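PDB 5TS9: chorismate mutase from Paraburkholderia phymatum, which probably catalyses the rearrangement of chorismate to prephenate. Local coordinates for residues I71-F74 against S75-E79. Residues are numbered along the deposited sequence; the frame is centred on the assembly and turned at random.
Sequences INIF and SDQVE
The side chains of Ser75 and Gln77 each turn back onto a carbonyl one turn earlier, on Ile71 and Ile73, in a local i to i+4 contact inside the long helix 67-95 of this all-helical chorismate mutase. The helical frame is regular: Ser75 N donates to Ile71 O at 2.8 Å in a nearly straight bond, and Val78 N reaches Phe74 O at 2.9 Å. Ile71 O is gripped twice, since Ser75 OG also donates to it at 2.6 Å from above the carbonyl plane, 44° out of it. That reach follows from chi1 of -51°, which sets the hydroxyl beside the serine's own backbone N. Ile73 O likewise takes two donors, Gln77 N at 2.9 Å and Gln77 NE2 at 3.1 Å, from opposite faces of its plane. A bend at chi2 (-42°) curls the glutamine back, which brings Ile73 O nearly into the plane of the Gln77 side-chain amide. Gln77 CG lies 4.2 Å from Phe74 CD2, approaching the ring obliquely. Gln77 NE2 also hydrogen-bonds to Ala165 O, while Asp76 forms salt bridges with Arg164 and Arg168. Ile71 and Ser75 face helix 46-59, Phe74 packs between that helix and helix 106-128, and Ile73 and Gln77 meet Met22 of helix 16-39.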
ATOM      1  N   ILE A  71      -4.714  16.281   2.013  1.00 21.97           N
ATOM      2  CA  ILE A  71      -3.807  15.434   2.794  1.00 23.28           C
ATOM      3  C   ILE A  71      -4.142  13.964   2.595  1.00 20.14           C
ATOM      4  O   ILE A  71      -3.260  13.141   2.329  1.00 22.36           O
ATOM      5  CB  ILE A  71      -3.857  15.813   4.284  1.00 28.87           C
ATOM      6  CG1 ILE A  71      -3.262  17.208   4.493  1.00 22.39           C
ATOM      7  CG2 ILE A  71      -3.174  14.721   5.143  1.00 22.93           C
ATOM      8  CD1 ILE A  71      -3.569  17.766   5.846  1.00 25.75           C
ATOM      9  N   ASN A  72      -5.426  13.616   2.718  1.00 18.90           N
ATOM     10  CA  ASN A  72      -5.844  12.230   2.531  1.00 17.97           C
ATOM     11  C   ASN A  72      -5.477  11.734   1.142  1.00 17.01           C
ATOM     12  O   ASN A  72      -4.966  10.614   0.984  1.00 16.12           O
ATOM     13  CB  ASN A  72      -7.350  12.097   2.748  1.00 18.55           C
ATOM     14  CG  ASN A  72      -7.748  12.310   4.203  1.00 35.06           C
ATOM     15  OD1 ASN A  72      -6.907  12.271   5.104  1.00 27.85           O
ATOM     16  ND2 ASN A  72      -9.035  12.519   4.435  1.00 20.42           N
ATOM     17  N   ILE A  73      -5.776  12.544   0.122  1.00 17.32           N
ATOM     18  CA  ILE A  73      -5.528  12.142  -1.263  1.00 18.04           C
ATOM     19  C   ILE A  73      -4.038  11.928  -1.500  1.00 20.82           C
ATOM     20  O   ILE A  73      -3.628  10.944  -2.130  1.00 17.79           O
ATOM     21  CB  ILE A  73      -6.103  13.187  -2.242  1.00 17.33           C
ATOM     22  CG1 ILE A  73      -7.648  13.181  -2.232  1.00 20.31           C
ATOM     23  CG2 ILE A  73      -5.562  12.954  -3.666  1.00 16.82           C
ATOM     24  CD1 ILE A  73      -8.269  11.950  -2.887  1.00 23.95           C
ATOM     25  N   PHE A  74      -3.206  12.848  -1.022  1.00 16.58           N
ATOM     26  CA  PHE A  74      -1.795  12.704  -1.335  1.00 16.85           C
ATOM     27  C   PHE A  74      -1.093  11.728  -0.401  1.00 16.36           C
ATOM     28  O   PHE A  74      -0.115  11.102  -0.824  1.00 15.13           O
ATOM     29  CB  PHE A  74      -1.132  14.078  -1.383  1.00 17.67           C
ATOM     30  CG  PHE A  74      -1.393  14.786  -2.688  1.00 19.23           C
ATOM     31  CD1 PHE A  74      -2.588  15.472  -2.889  1.00 18.23           C
ATOM     32  CD2 PHE A  74      -0.489  14.695  -3.739  1.00 18.70           C
ATOM     33  CE1 PHE A  74      -2.862  16.094  -4.103  1.00 18.59           C
ATOM     34  CE2 PHE A  74      -0.743  15.305  -4.952  1.00 25.82           C
ATOM     35  CZ  PHE A  74      -1.942  16.009  -5.142  1.00 23.65           C
ATOM     36  N   SER A  75      -1.570  11.549   0.837  1.00 15.96           N
ATOM     37  CA  SER A  75      -1.100  10.394   1.610  1.00 17.36           C
ATOM     38  C   SER A  75      -1.385   9.110   0.855  1.00 17.17           C
ATOM     39  O   SER A  75      -0.523   8.233   0.757  1.00 21.13           O
ATOM     40  CB  SER A  75      -1.759  10.327   2.991  1.00 22.40           C
ATOM     41  OG  SER A  75      -1.662  11.564   3.685  1.00 30.66           O
ATOM     42  N   ASP A  76      -2.579   9.004   0.271  1.00 14.45           N
ATOM     43  CA  ASP A  76      -2.893   7.837  -0.551  1.00 13.76           C
ATOM     44  C   ASP A  76      -1.948   7.716  -1.740  1.00 13.30           C
ATOM     45  O   ASP A  76      -1.533   6.609  -2.084  1.00 13.47           O
ATOM     46  CB  ASP A  76      -4.352   7.900  -1.020  1.00 14.82           C
ATOM     47  CG  ASP A  76      -5.342   7.635   0.121  1.00 19.48           C
ATOM     48  OD1 ASP A  76      -4.933   7.003   1.144  1.00 16.15           O
ATOM     49  OD2 ASP A  76      -6.522   8.040  -0.011  1.00 21.86           O
ATOM     50  N   GLN A  77      -1.606   8.840  -2.380  1.00 16.02           N
ATOM     51  CA  GLN A  77      -0.688   8.801  -3.518  1.00 13.46           C
ATOM     52  C   GLN A  77       0.689   8.315  -3.112  1.00 14.10           C
ATOM     53  O   GLN A  77       1.328   7.559  -3.860  1.00 14.89           O
ATOM     54  CB  GLN A  77      -0.540  10.184  -4.167  1.00 14.16           C
ATOM     55  CG  GLN A  77      -1.809  10.819  -4.701  1.00 14.62           C
ATOM     56  CD  GLN A  77      -2.709   9.846  -5.430  1.00 17.74           C
ATOM     57  OE1 GLN A  77      -2.416   9.426  -6.551  1.00 22.49           O
ATOM     58  NE2 GLN A  77      -3.837   9.510  -4.814  1.00 14.30           N
ATOM     59  N   VAL A  78       1.198   8.777  -1.963  1.00 13.57           N
ATOM     60  CA  VAL A  78       2.555   8.369  -1.618  0.51 13.49           C
ATOM     61  C   VAL A  78       2.581   6.911  -1.164  1.00 12.87           C
ATOM     62  O   VAL A  78       3.531   6.192  -1.468  1.00 17.26           O
ATOM     63  CB  VAL A  78       3.177   9.316  -0.577  0.51 18.50           C
ATOM     64  CG1 VAL A  78       3.245  10.722  -1.129  0.51 20.31           C
ATOM     65  CG2 VAL A  78       2.387   9.298   0.698  0.51 14.52           C
ATOM     66  N   GLU A  79       1.526   6.423  -0.509  1.00 12.74           N
ATOM     67  CA  GLU A  79       1.486   5.009  -0.126  0.54 12.29           C
ATOM     68  C   GLU A  79       1.370   4.103  -1.345  1.00 11.78           C
ATOM     69  O   GLU A  79       1.964   3.024  -1.380  1.00 15.41           O
ATOM     70  CB  GLU A  79       0.322   4.738   0.834  0.54 12.47           C
ATOM     71  CG  GLU A  79       0.453   5.420   2.180  0.54 18.77           C
ATOM     72  CD  GLU A  79       1.658   4.940   2.956  0.54 18.23           C
ATOM     73  OE1 GLU A  79       1.981   3.737   2.875  0.54 24.38           O
ATOM     74  OE2 GLU A  79       2.286   5.760   3.644  0.54 16.14           O
TER